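Polycomb protein Pcl (PDB 5OQD) is a chromatin- and DNA-binding Polycomb protein that works in the histone H3-methylating Esc/E(z) complex to establish homeotic gene repression in the early embryo. Local coordinates at residues F158-E163 with A169-R174; D94-A99 with Q149-Y154; D117-I122 with T141-R146; H40-C45 with W51-C56. All coordinates share one frame; numbering follows the deposited sequence.

The fragment illustrates how a chromatin protein couples a metal-braced finger to a winged-helix domain, a fold that often binds DNA. Contact 4 comes first along the chain and is the small hairpin of the second PHD finger; its centre lies about 25 to 32 Å from those of the others, across the centre of the chain. The rest belong to the winged-helix domain. Contact 2 joins helix 92-104 to helix 140-153, and contact 3, enclosed within that span of chain, joins helix 114-125 to the same helix 140-153; their centres are about 10 Å apart. Contact 1 follows directly as the wing hairpin, its centre about 11 Å from that of contact 2, laid against the helices so that sheet and bundle share one core.

Contact 1: residues F158-E163 with A169-R174; sequences FVCGRE and AFYALR
The beta hairpin of the winged-helix domain is built here from strands 158-161 and 170-173, in which Val159 pairs with Ala172 and Gly161 with Phe170 as antiparallel hydrogen-bonded pairs. Val159 N meets Ala172 O at 2.7 Å with the donor almost in line with the carbonyl, and Ala172 N returns a bond of 3.0 Å to Val159 O. Phe170 N likewise reaches Gly161 O, which also lies at the edge of the Phe170 ring. Glu163 comes to that edge too: its CD is 3.4 Å from Phe170 CE2, the carboxylate turned 72° against the ring. If an alanine stood in place of Phe170, the Glu163 side chain would probably be freer to swing, and the edge-to-face partner of His113 would be lost. At the other end Val159 CG2 sits over the centre of the Arg174 guanidinium, 3.4 Å from Arg174 CZ. A bend at chi3 (-60°) folds the arginine back over it; NH2 makes a weak bond to Phe158 O and a further one to Ser155 O. On the opposite sheet face Cys160 SG stands 3.7 Å from Tyr171 CE1, an oblique sulfur-aromatic contact. Phe158 and Leu173 run side by side, CE1 to CD2 3.6 Å, both reaching Leu100 of helix 92-104. Such a hairpin, closing the helical bundle on one side and running out into a loop, is the wing of the winged-helix fold.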
loop_
_atom_site.group_PDB
_atom_site.type_symbol
_atom_site.label_atom_id
_atom_site.label_comp_id
_atom_site.label_asym_id
_atom_site.label_seq_id
_atom_site.Cartn_x
_atom_site.Cartn_y
_atom_site.Cartn_z
ATOM N N PHE B 158 7.694 7.420 -10.685
ATOM C CA PHE B 158 7.726 6.507 -11.823
ATOM C C PHE B 158 8.542 7.037 -13.002
ATOM O O PHE B 158 8.323 8.158 -13.465
ATOM C CB PHE B 158 6.302 6.206 -12.298
ATOM C CG PHE B 158 5.374 5.770 -11.201
ATOM C CD1 PHE B 158 5.636 4.626 -10.468
ATOM C CD2 PHE B 158 4.228 6.495 -10.915
ATOM C CE1 PHE B 158 4.779 4.220 -9.460
ATOM C CE2 PHE B 158 3.366 6.093 -9.910
ATOM C CZ PHE B 158 3.644 4.953 -9.180
ATOM N N VAL B 159 9.483 6.229 -13.482
ATOM C CA VAL B 159 10.202 6.545 -14.711
ATOM C C VAL B 159 9.450 5.988 -15.907
ATOM O O VAL B 159 8.932 4.874 -15.859
ATOM C CB VAL B 159 11.627 5.967 -14.731
ATOM C CG1 VAL B 159 12.284 6.222 -16.082
ATOM C CG2 VAL B 159 12.451 6.549 -13.620
ATOM N N CYS B 160 9.389 6.767 -16.978
ATOM C CA CYS B 160 8.796 6.295 -18.219
ATOM C C CYS B 160 9.897 5.865 -19.180
ATOM O O CYS B 160 10.889 6.572 -19.349
ATOM C CB CYS B 160 7.923 7.379 -18.851
ATOM S SG CYS B 160 7.124 6.879 -20.387
ATOM N N GLY B 161 9.725 4.702 -19.800
ATOM C CA GLY B 161 10.712 4.185 -20.730
ATOM C C GLY B 161 10.156 4.045 -22.132
ATOM O O GLY B 161 9.011 3.637 -22.317
ATOM N N ARG B 162 10.970 4.386 -23.124
ATOM C CA ARG B 162 10.548 4.309 -24.518
ATOM C C ARG B 162 11.482 3.429 -25.344
ATOM O O ARG B 162 12.704 3.519 -25.223
ATOM C CB ARG B 162 10.472 5.709 -25.131
ATOM N N GLU B 163 10.898 2.574 -26.178
ATOM C CA GLU B 163 11.675 1.750 -27.097
ATOM C C GLU B 163 12.042 2.541 -28.346
ATOM O O GLU B 163 11.413 3.555 -28.656
ATOM C CB GLU B 163 10.900 0.488 -27.480
ATOM C CG GLU B 163 11.148 -0.699 -26.566
ATOM C CD GLU B 163 10.312 -1.909 -26.940
ATOM O OE1 GLU B 163 9.190 -1.721 -27.455
ATOM O OE2 GLU B 163 10.780 -3.046 -26.722
ATOM N N ALA B 169 6.021 2.777 -23.722
ATOM C CA ALA B 169 5.090 1.905 -23.026
ATOM C C ALA B 169 5.674 1.299 -21.760
ATOM O O ALA B 169 5.095 0.389 -21.188
ATOM C CB ALA B 169 4.595 0.817 -23.960
ATOM N N PHE B 170 6.828 1.791 -21.332
ATOM C CA PHE B 170 7.554 1.172 -20.232
ATOM C C PHE B 170 7.626 2.036 -18.984
ATOM O O PHE B 170 7.898 3.223 -19.053
ATOM C CB PHE B 170 8.958 0.780 -20.675
ATOM C CG PHE B 170 8.995 -0.424 -21.564
ATOM C CD1 PHE B 170 8.866 -1.693 -21.037
ATOM C CD2 PHE B 170 9.156 -0.287 -22.928
ATOM C CE1 PHE B 170 8.898 -2.804 -21.856
ATOM C CE2 PHE B 170 9.191 -1.392 -23.751
ATOM C CZ PHE B 170 9.061 -2.652 -23.214
ATOM N N TYR B 171 7.362 1.425 -17.837
ATOM C CA TYR B 171 7.413 2.140 -16.575
ATOM C C TYR B 171 8.177 1.380 -15.507
ATOM O O TYR B 171 8.258 0.166 -15.529
ATOM C CB TYR B 171 6.007 2.465 -16.089
ATOM C CG TYR B 171 5.266 3.386 -17.017
ATOM C CD1 TYR B 171 5.449 4.751 -16.954
ATOM C CD2 TYR B 171 4.399 2.888 -17.969
ATOM C CE1 TYR B 171 4.782 5.596 -17.808
ATOM C CE2 TYR B 171 3.728 3.725 -18.826
ATOM C CZ TYR B 171 3.924 5.078 -18.738
ATOM O OH TYR B 171 3.257 5.913 -19.589
ATOM N N ALA B 172 8.744 2.123 -14.573
ATOM C CA ALA B 172 9.490 1.547 -13.467
ATOM C C ALA B 172 9.556 2.537 -12.314
ATOM O O ALA B 172 9.455 3.746 -12.518
ATOM C CB ALA B 172 10.891 1.156 -13.914
ATOM N N LEU B 173 9.714 2.018 -11.102
ATOM C CA LEU B 173 9.920 2.869 -9.940
ATOM C C LEU B 173 11.256 3.583 -10.074
ATOM O O LEU B 173 12.263 2.962 -10.419
ATOM C CB LEU B 173 9.877 2.049 -8.649
ATOM C CG LEU B 173 8.534 1.434 -8.252
ATOM C CD1 LEU B 173 8.714 0.488 -7.073
ATOM C CD2 LEU B 173 7.531 2.519 -7.916
ATOM N N ARG B 174 11.268 4.886 -9.818
ATOM C CA ARG B 174 12.498 5.657 -9.932
ATOM C C ARG B 174 13.464 5.276 -8.821
ATOM O O ARG B 174 14.677 5.433 -8.952
ATOM C CB ARG B 174 12.205 7.158 -9.903
ATOM C CG ARG B 174 13.372 8.017 -10.359
ATOM C CD ARG B 174 12.987 9.479 -10.469
ATOM N NE ARG B 174 11.910 9.701 -11.430
ATOM C CZ ARG B 174 12.091 9.836 -12.739
ATOM N NH1 ARG B 174 13.311 9.767 -13.254
ATOM N NH2 ARG B 174 11.052 10.038 -13.536
HETATM O O HOH W 1 8.358 2.373 -26.094
#

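Contact 2: residues D94-A99 with Q149-Y154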
loop_
_atom_site.group_PDB
_atom_site.type_symbol
_atom_site.label_atom_id
_atom_site.label_comp_id
_atom_site.label_asym_id
_atom_site.label_seq_id
_atom_site.Cartn_x
_atom_site.Cartn_y
_atom_site.Cartn_z
ATOM N N ASP B 94 -1.335 4.359 -5.776
ATOM C CA ASP B 94 -1.063 3.288 -4.829
ATOM C C ASP B 94 -1.127 1.905 -5.474
ATOM O O ASP B 94 -0.308 1.044 -5.194
ATOM C CB ASP B 94 -2.016 3.382 -3.639
ATOM C CG ASP B 94 -2.029 4.760 -3.015
ATOM O OD1 ASP B 94 -0.958 5.370 -2.904
ATOM O OD2 ASP B 94 -3.109 5.233 -2.633
ATOM N N VAL B 95 -2.101 1.705 -6.345
ATOM C CA VAL B 95 -2.238 0.467 -7.103
ATOM C C VAL B 95 -1.040 0.255 -8.025
ATOM O O VAL B 95 -0.496 -0.848 -8.112
ATOM C CB VAL B 95 -3.532 0.468 -7.937
ATOM C CG1 VAL B 95 -3.570 -0.737 -8.867
ATOM C CG2 VAL B 95 -4.747 0.492 -7.027
ATOM N N LEU B 96 -0.631 1.323 -8.703
ATOM C CA LEU B 96 0.496 1.265 -9.627
ATOM C C LEU B 96 1.811 0.993 -8.904
ATOM O O LEU B 96 2.638 0.215 -9.380
ATOM C CB LEU B 96 0.598 2.567 -10.423
ATOM C CG LEU B 96 -0.475 2.791 -11.490
ATOM C CD1 LEU B 96 -0.408 4.207 -12.038
ATOM C CD2 LEU B 96 -0.330 1.772 -12.608
ATOM N N HIS B 97 2.002 1.638 -7.757
ATOM C CA HIS B 97 3.215 1.437 -6.972
ATOM C C HIS B 97 3.260 0.011 -6.430
ATOM O O HIS B 97 4.312 -0.623 -6.432
ATOM C CB HIS B 97 3.301 2.450 -5.825
ATOM C CG HIS B 97 4.672 2.583 -5.240
ATOM N ND1 HIS B 97 5.224 3.802 -4.908
ATOM C CD2 HIS B 97 5.605 1.652 -4.928
ATOM C CE1 HIS B 97 6.438 3.616 -4.421
ATOM N NE2 HIS B 97 6.693 2.320 -4.423
ATOM N N ILE B 98 2.115 -0.484 -5.971
ATOM C CA ILE B 98 1.998 -1.866 -5.513
ATOM C C ILE B 98 2.314 -2.835 -6.648
ATOM O O ILE B 98 3.028 -3.821 -6.458
ATOM C CB ILE B 98 0.588 -2.161 -4.958
ATOM C CG1 ILE B 98 0.415 -1.533 -3.574
ATOM C CG2 ILE B 98 0.336 -3.661 -4.880
ATOM C CD1 ILE B 98 -0.982 -1.685 -3.008
ATOM N N ALA B 99 1.788 -2.536 -7.832
ATOM C CA ALA B 99 2.006 -3.373 -9.006
ATOM C C ALA B 99 3.485 -3.452 -9.370
ATOM O O ALA B 99 4.030 -4.540 -9.548
ATOM C CB ALA B 99 1.198 -2.848 -10.186
ATOM N N GLN B 149 -2.046 8.819 -17.310
ATOM C CA GLN B 149 -1.937 10.164 -16.760
ATOM C C GLN B 149 -1.387 10.147 -15.339
ATOM O O GLN B 149 -0.593 11.013 -14.966
ATOM C CB GLN B 149 -3.295 10.864 -16.787
ATOM C CG GLN B 149 -3.237 12.323 -16.382
ATOM C CD GLN B 149 -2.226 13.105 -17.197
ATOM O OE1 GLN B 149 -2.085 12.898 -18.402
ATOM N NE2 GLN B 149 -1.507 14.007 -16.539
ATOM N N THR B 150 -1.810 9.161 -14.553
ATOM C CA THR B 150 -1.345 9.015 -13.175
ATOM C C THR B 150 0.169 8.841 -13.127
ATOM O O THR B 150 0.851 9.451 -12.302
ATOM C CB THR B 150 -2.018 7.814 -12.474
ATOM O OG1 THR B 150 -3.442 7.962 -12.537
ATOM C CG2 THR B 150 -1.584 7.725 -11.023
ATOM N N LEU B 151 0.685 8.007 -14.024
ATOM C CA LEU B 151 2.119 7.763 -14.123
ATOM C C LEU B 151 2.869 9.032 -14.521
ATOM O O LEU B 151 4.035 9.208 -14.168
ATOM C CB LEU B 151 2.402 6.642 -15.125
ATOM C CG LEU B 151 1.970 5.240 -14.690
ATOM C CD1 LEU B 151 1.834 4.310 -15.882
ATOM C CD2 LEU B 151 2.955 4.669 -13.682
ATOM N N LYS B 152 2.196 9.912 -15.258
ATOM C CA LYS B 152 2.773 11.200 -15.626
ATOM C C LYS B 152 2.775 12.163 -14.444
ATOM O O LYS B 152 3.788 12.792 -14.147
ATOM C CB LYS B 152 2.009 11.823 -16.795
ATOM C CG LYS B 152 2.726 11.730 -18.128
ATOM C CD LYS B 152 2.156 12.733 -19.117
ATOM C CE LYS B 152 2.784 12.573 -20.493
ATOM N NZ LYS B 152 2.476 11.241 -21.088
ATOM N N ASP B 153 1.629 12.275 -13.777
ATOM C CA ASP B 153 1.489 13.157 -12.622
ATOM C C ASP B 153 2.451 12.765 -11.505
ATOM O O ASP B 153 2.909 13.613 -10.738
ATOM C CB ASP B 153 0.050 13.138 -12.101
ATOM C CG ASP B 153 -0.952 13.612 -13.136
ATOM O OD1 ASP B 153 -0.547 14.316 -14.085
ATOM O OD2 ASP B 153 -2.149 13.289 -12.993
ATOM N N TYR B 154 2.743 11.472 -11.418
ATOM C CA TYR B 154 3.680 10.959 -10.428
ATOM C C TYR B 154 5.048 10.610 -11.001
ATOM O O TYR B 154 5.680 9.644 -10.575
ATOM C CB TYR B 154 3.073 9.766 -9.689
ATOM C CG TYR B 154 2.013 10.150 -8.687
ATOM C CD1 TYR B 154 0.704 10.396 -9.087
ATOM C CD2 TYR B 154 2.324 10.277 -7.338
ATOM C CE1 TYR B 154 -0.268 10.751 -8.171
ATOM C CE2 TYR B 154 1.357 10.625 -6.413
ATOM C CZ TYR B 154 0.063 10.867 -6.835
ATOM O OH TYR B 154 -0.904 11.219 -5.920
#
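Between 94-99 and 149-154 the backbones come nearest at Leu96 and Leu151, CA to CA 8.1 Å, a spacing that leaves the contact to side chains alone. One methyl does nearly all the work. Leu96 CD1 reaches across to Leu151, 3.7 Å from CG and 3.8 Å from CD2, and, at roughly a right angle to that, meets the Thr150 methyl CG2, also at 3.8 Å. The threonine offers carbon to the leucine because its first torsion (chi1 -56°) sets OG1 beside the backbone N, where it bonds to Arg146 O one turn back, and leaves CG2 on the far side from that nitrogen. This is the join between what correspond to the first and third helices of the winged-helix core; in many winged-helix proteins the third helix is the one presented to DNA. The other methyl of Leu96, CD2, packs against Ile118 and Ile122 of helix 114-125, while Leu151 also touches Tyr171 of the wing, so the two leucines tie all three helices and the sheet together. Away from this interface, on the outer side of helix 140-153, Gln149 NE2 donates to Asp153 OD1 at 2.7 Å, approaching on the syn side but 33° out of the carboxylate plane. Where the helix ends, the edge of the Tyr154 ring lies near Thr150 O.

Contact 3: residues D117-I122 with T141-R146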
loop_
_atom_site.group_PDB
_atom_site.type_symbol
_atom_site.label_atom_id
_atom_site.label_comp_id
_atom_site.label_asym_id
_atom_site.label_seq_id
_atom_site.Cartn_x
_atom_site.Cartn_y
_atom_site.Cartn_z
ATOM N N ASP B 117 2.663 -6.121 -18.815
ATOM C CA ASP B 117 2.992 -6.516 -17.449
ATOM C C ASP B 117 2.268 -5.807 -16.306
ATOM O O ASP B 117 2.051 -6.389 -15.244
ATOM C CB ASP B 117 4.464 -6.217 -17.160
ATOM C CG ASP B 117 5.392 -6.794 -18.212
ATOM O OD1 ASP B 117 5.026 -7.817 -18.830
ATOM O OD2 ASP B 117 6.484 -6.227 -18.420
ATOM N N ILE B 118 1.900 -4.549 -16.528
ATOM C CA ILE B 118 1.277 -3.740 -15.487
ATOM C C ILE B 118 -0.231 -3.888 -15.658
ATOM O O ILE B 118 -0.954 -4.122 -14.689
ATOM C CB ILE B 118 1.639 -2.246 -15.561
ATOM C CG1 ILE B 118 3.158 -2.065 -15.555
ATOM C CG2 ILE B 118 0.996 -1.480 -14.413
ATOM C CD1 ILE B 118 3.601 -0.629 -15.718
ATOM N N TRP B 119 -0.696 -3.746 -16.897
ATOM C CA TRP B 119 -2.119 -3.828 -17.221
ATOM C C TRP B 119 -2.799 -5.129 -16.765
ATOM O O TRP B 119 -3.870 -5.071 -16.163
ATOM C CB TRP B 119 -2.313 -3.633 -18.731
ATOM C CG TRP B 119 -3.732 -3.678 -19.201
ATOM C CD1 TRP B 119 -4.295 -4.619 -20.012
ATOM C CD2 TRP B 119 -4.765 -2.734 -18.902
ATOM N NE1 TRP B 119 -5.617 -4.320 -20.236
ATOM C CE2 TRP B 119 -5.931 -3.169 -19.565
ATOM C CE3 TRP B 119 -4.820 -1.565 -18.137
ATOM C CZ2 TRP B 119 -7.138 -2.477 -19.483
ATOM C CZ3 TRP B 119 -6.018 -0.879 -18.059
ATOM C CH2 TRP B 119 -7.161 -1.337 -18.729
ATOM N N PRO B 120 -2.204 -6.273 -17.056
ATOM C CA PRO B 120 -2.823 -7.537 -16.660
ATOM C C PRO B 120 -2.917 -7.658 -15.153
ATOM O O PRO B 120 -3.951 -8.060 -14.628
ATOM C CB PRO B 120 -1.850 -8.578 -17.200
ATOM C CG PRO B 120 -1.183 -7.908 -18.346
ATOM C CD PRO B 120 -1.051 -6.475 -17.944
ATOM N N PHE B 121 -1.848 -7.283 -14.467
ATOM C CA PHE B 121 -1.749 -7.483 -13.034
ATOM C C PHE B 121 -2.804 -6.707 -12.263
ATOM O O PHE B 121 -3.430 -7.234 -11.357
ATOM C CB PHE B 121 -0.354 -7.090 -12.567
ATOM C CG PHE B 121 -0.199 -7.053 -11.080
ATOM C CD1 PHE B 121 0.561 -8.002 -10.429
ATOM C CD2 PHE B 121 -0.798 -6.062 -10.335
ATOM C CE1 PHE B 121 0.713 -7.968 -9.063
ATOM C CE2 PHE B 121 -0.654 -6.022 -8.968
ATOM C CZ PHE B 121 0.105 -6.977 -8.331
ATOM N N ILE B 122 -3.018 -5.458 -12.645
ATOM C CA ILE B 122 -4.038 -4.636 -12.018
ATOM C C ILE B 122 -5.405 -5.239 -12.277
ATOM O O ILE B 122 -6.272 -5.247 -11.412
ATOM C CB ILE B 122 -4.007 -3.197 -12.549
ATOM C CG1 ILE B 122 -2.700 -2.518 -12.158
ATOM C CG2 ILE B 122 -5.183 -2.405 -12.011
ATOM C CD1 ILE B 122 -2.640 -1.062 -12.542
ATOM N N THR B 141 -10.781 1.192 -21.458
ATOM C CA THR B 141 -10.178 2.279 -22.223
ATOM C C THR B 141 -10.013 3.522 -21.354
ATOM O O THR B 141 -8.975 4.184 -21.392
ATOM C CB THR B 141 -11.012 2.635 -23.469
ATOM O OG1 THR B 141 -12.385 2.807 -23.099
ATOM C CG2 THR B 141 -10.908 1.534 -24.516
ATOM N N ALA B 142 -11.041 3.830 -20.571
ATOM C CA ALA B 142 -11.000 4.961 -19.651
ATOM C C ALA B 142 -9.994 4.698 -18.538
ATOM O O ALA B 142 -9.388 5.623 -17.997
ATOM C CB ALA B 142 -12.380 5.229 -19.072
ATOM N N LEU B 143 -9.827 3.423 -18.207
ATOM C CA LEU B 143 -8.879 3.002 -17.184
ATOM C C LEU B 143 -7.444 3.165 -17.667
ATOM O O LEU B 143 -6.569 3.571 -16.904
ATOM C CB LEU B 143 -9.137 1.547 -16.784
ATOM C CG LEU B 143 -8.158 0.924 -15.787
ATOM C CD1 LEU B 143 -8.029 1.776 -14.531
ATOM C CD2 LEU B 143 -8.593 -0.488 -15.436
ATOM N N MET B 144 -7.212 2.840 -18.935
ATOM C CA MET B 144 -5.885 2.959 -19.533
ATOM C C MET B 144 -5.386 4.400 -19.518
ATOM O O MET B 144 -4.256 4.669 -19.108
ATOM C CB MET B 144 -5.895 2.427 -20.968
ATOM C CG MET B 144 -5.537 0.961 -21.092
ATOM S SD MET B 144 -3.843 0.641 -20.571
ATOM C CE MET B 144 -2.956 1.821 -21.585
ATOM N N GLU B 145 -6.234 5.319 -19.969
ATOM C CA GLU B 145 -5.878 6.732 -20.023
ATOM C C GLU B 145 -5.667 7.302 -18.625
ATOM O O GLU B 145 -4.788 8.134 -18.412
ATOM C CB GLU B 145 -6.957 7.531 -20.756
ATOM C CG GLU B 145 -7.197 7.084 -22.191
ATOM C CD GLU B 145 -5.969 7.241 -23.069
ATOM O OE1 GLU B 145 -5.134 8.128 -22.787
ATOM O OE2 GLU B 145 -5.836 6.472 -24.044
ATOM N N ARG B 146 -6.484 6.850 -17.680
ATOM C CA ARG B 146 -6.359 7.278 -16.293
ATOM C C ARG B 146 -5.030 6.809 -15.702
ATOM O O ARG B 146 -4.389 7.540 -14.948
ATOM C CB ARG B 146 -7.533 6.755 -15.459
ATOM C CG ARG B 146 -7.413 7.029 -13.968
ATOM C CD ARG B 146 -7.222 8.512 -13.680
ATOM N NE ARG B 146 -8.434 9.287 -13.926
ATOM C CZ ARG B 146 -8.488 10.613 -13.900
ATOM N NH1 ARG B 146 -7.392 11.318 -13.650
ATOM N NH2 ARG B 146 -9.634 11.239 -14.131
#
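Met144 lies over one face of the Trp119 indole, its sulfur and its CG both above the six-membered ring. SD is 3.4 Å from Trp119 CE3, displaced toward the rim, and makes a Met-aromatic contact; CG, 3.8 Å from the ring centroid and 20° off its normal, adds a CH-pi contact. A fold at chi2 (-64°) brings SD over the ring beside CG. Leu143 approaches the same ring obliquely, its CG 3.6 Å from Trp119 CZ3 and its CD2 3.7 Å from Trp119 CH2. The tryptophan's first torsion (chi1 -179°) sends the indole out from helix 114-125 toward helix 140-153. Glu140 and Leu147 also touch the indole; a shell further out, Trp92 of helix 92-104 backs Leu143. The helix carrying Trp119 is kinked at Pro120, whose nitrogen has no bond to the preceding turn. Packing of this kind, second helix against third, is consistent with the helix-turn-helix part of a winged-helix domain.

Contact 4: residues H40-C45 with W51-C56. With ZN (zinc ion), chain K; ZN (zinc ion), chain L.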
loop_
_atom_site.group_PDB
_atom_site.type_symbol
_atom_site.label_atom_id
_atom_site.label_comp_id
_atom_site.label_asym_id
_atom_site.label_seq_id
_atom_site.Cartn_x
_atom_site.Cartn_y
_atom_site.Cartn_z
ATOM N N HIS B 40 6.213 -6.960 4.504
ATOM C CA HIS B 40 5.804 -8.359 4.489
ATOM C C HIS B 40 4.940 -8.702 5.700
ATOM O O HIS B 40 5.426 -9.270 6.680
ATOM C CB HIS B 40 7.030 -9.273 4.440
ATOM C CG HIS B 40 6.729 -10.663 3.976
ATOM N ND1 HIS B 40 7.669 -11.670 3.982
ATOM C CD2 HIS B 40 5.592 -11.211 3.484
ATOM C CE1 HIS B 40 7.124 -12.780 3.518
ATOM N NE2 HIS B 40 5.865 -12.529 3.208
ATOM N N ASN B 41 3.658 -8.346 5.618
ATOM C CA ASN B 41 2.673 -8.659 6.652
ATOM C C ASN B 41 3.037 -8.149 8.045
ATOM O O ASN B 41 3.091 -8.919 9.003
ATOM C CB ASN B 41 2.432 -10.170 6.711
ATOM C CG ASN B 41 1.758 -10.700 5.462
ATOM O OD1 ASN B 41 0.539 -10.609 5.315
ATOM N ND2 ASN B 41 2.549 -11.256 4.553
ATOM N N MET B 42 3.282 -6.846 8.149
ATOM C CA MET B 42 3.494 -6.204 9.443
ATOM C C MET B 42 2.808 -4.843 9.488
ATOM O O MET B 42 2.871 -4.076 8.528
ATOM C CB MET B 42 4.985 -6.047 9.744
ATOM C CG MET B 42 5.683 -7.334 10.147
ATOM S SD MET B 42 7.311 -7.032 10.855
ATOM C CE MET B 42 6.861 -6.278 12.419
ATOM N N LEU B 43 2.151 -4.552 10.605
ATOM C CA LEU B 43 1.487 -3.267 10.778
ATOM C C LEU B 43 1.978 -2.558 12.035
ATOM O O LEU B 43 2.422 -3.197 12.991
ATOM C CB LEU B 43 -0.032 -3.449 10.833
ATOM C CG LEU B 43 -0.705 -3.962 9.556
ATOM C CD1 LEU B 43 -2.210 -4.057 9.745
ATOM C CD2 LEU B 43 -0.363 -3.072 8.369
ATOM N N GLN B 44 1.896 -1.232 12.025
ATOM C CA GLN B 44 2.327 -0.423 13.156
ATOM C C GLN B 44 1.122 0.181 13.870
ATOM O O GLN B 44 0.272 0.809 13.236
ATOM C CB GLN B 44 3.273 0.682 12.688
ATOM C CG GLN B 44 3.878 1.515 13.808
ATOM C CD GLN B 44 4.740 2.644 13.279
ATOM O OE1 GLN B 44 4.509 3.153 12.180
ATOM N NE2 GLN B 44 5.739 3.042 14.056
ATOM N N CYS B 45 1.045 -0.018 15.182
ATOM C CA CYS B 45 -0.033 0.559 15.977
ATOM C C CYS B 45 0.001 2.082 15.888
ATOM O O CYS B 45 1.073 2.688 15.900
ATOM C CB CYS B 45 0.070 0.108 17.435
ATOM S SG CYS B 45 -1.238 0.738 18.525
ATOM N N TRP B 51 5.534 -2.288 16.253
ATOM C CA TRP B 51 5.251 -3.086 15.065
ATOM C C TRP B 51 4.777 -4.488 15.447
ATOM O O TRP B 51 5.224 -5.059 16.442
ATOM C CB TRP B 51 6.486 -3.161 14.166
ATOM C CG TRP B 51 6.954 -1.820 13.688
ATOM C CD1 TRP B 51 7.818 -0.979 14.326
ATOM C CD2 TRP B 51 6.584 -1.166 12.468
ATOM N NE1 TRP B 51 8.007 0.159 13.580
ATOM C CE2 TRP B 51 7.261 0.069 12.435
ATOM C CE3 TRP B 51 5.745 -1.505 11.400
ATOM C CZ2 TRP B 51 7.128 0.965 11.378
ATOM C CZ3 TRP B 51 5.614 -0.611 10.352
ATOM C CH2 TRP B 51 6.302 0.609 10.349
ATOM N N PHE B 52 3.860 -5.031 14.652
ATOM C CA PHE B 52 3.246 -6.320 14.952
ATOM C C PHE B 52 3.205 -7.224 13.724
ATOM O O PHE B 52 2.952 -6.757 12.614
ATOM C CB PHE B 52 1.820 -6.126 15.481
ATOM C CG PHE B 52 1.740 -5.358 16.772
ATOM C CD1 PHE B 52 1.812 -3.975 16.782
ATOM C CD2 PHE B 52 1.570 -6.021 17.974
ATOM C CE1 PHE B 52 1.731 -3.270 17.966
ATOM C CE2 PHE B 52 1.487 -5.323 19.164
ATOM C CZ PHE B 52 1.569 -3.943 19.161
ATOM N N HIS B 53 3.451 -8.515 13.923
ATOM C CA HIS B 53 3.173 -9.492 12.878
ATOM C C HIS B 53 1.663 -9.636 12.761
ATOM O O HIS B 53 0.960 -9.609 13.770
ATOM C CB HIS B 53 3.813 -10.848 13.183
ATOM C CG HIS B 53 5.305 -10.811 13.299
ATOM N ND1 HIS B 53 5.970 -11.131 14.463
ATOM C CD2 HIS B 53 6.263 -10.502 12.392
ATOM C CE1 HIS B 53 7.271 -11.017 14.270
ATOM N NE2 HIS B 53 7.476 -10.636 13.022
ATOM N N THR B 54 1.159 -9.787 11.547
ATOM C CA THR B 54 -0.276 -9.925 11.358
ATOM C C THR B 54 -0.758 -11.180 12.052
ATOM O O THR B 54 -1.821 -11.193 12.657
ATOM C CB THR B 54 -0.671 -9.982 9.876
ATOM O OG1 THR B 54 0.346 -10.652 9.131
ATOM C CG2 THR B 54 -0.848 -8.600 9.334
ATOM N N GLN B 55 0.033 -12.237 11.958
ATOM C CA GLN B 55 -0.292 -13.478 12.631
ATOM C C GLN B 55 -0.322 -13.245 14.128
ATOM O O GLN B 55 -1.169 -13.782 14.824
ATOM C CB GLN B 55 0.728 -14.554 12.290
ATOM C CG GLN B 55 0.726 -14.955 10.831
ATOM C CD GLN B 55 1.584 -14.041 9.992
ATOM O OE1 GLN B 55 2.185 -13.102 10.504
ATOM N NE2 GLN B 55 1.648 -14.309 8.698
ATOM N N CYS B 56 0.610 -12.440 14.620
ATOM C CA CYS B 56 0.684 -12.155 16.048
ATOM C C CYS B 56 -0.442 -11.218 16.477
ATOM O O CYS B 56 -0.542 -10.840 17.642
ATOM C CB CYS B 56 2.040 -11.549 16.406
ATOM S SG CYS B 56 3.434 -12.672 16.190
HETATM ZN ZN ZN K . 5.023 -11.054 16.275
HETATM ZN ZN ZN L . -0.488 -0.158 20.679
#
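His53 ND1 (2.0 Å) and Cys56 SG (2.3 Å) bind one zinc together with Cys30 and Cys32; Cys45 SG binds the other at 2.5 Å, with Cys48, Cys75 and Cys78, so the hairpin of strands 42-44 and 51-53 and its flanking loops supply ligands to both zincs. Zinc on ND1 and a hydrogen bond from NE2 to Pro35 O together fix the imidazole's rotation. Between the strands Phe52 N donates to Leu43 O at 2.9 Å and Leu43 N to Phe52 O at 3.1 Å. Beyond them Asn41 O takes two donors from Thr54: OG1 at 3.2 Å, from above the carbonyl plane, and a weak backbone N-H bond. Packing follows. The extended Gln44 chain lies over one face of the Trp51 indole, its amide stacked at 16° to the ring and CD 3.5 Å from Trp51 CZ2, while Lys183 and Arg49 O hold the amide's polar ends. Met42 CE touches Trp51 CB. Replacing Trp51 with an alanine would probably strip Gln44 of its stacking surface and leave its amide less firmly oriented. On the reverse face Cys45 CB meets Phe52 CE1 at 3.8 Å. A short hairpin shared by two interleaved zinc sites is the cross-braced core of a PHD finger.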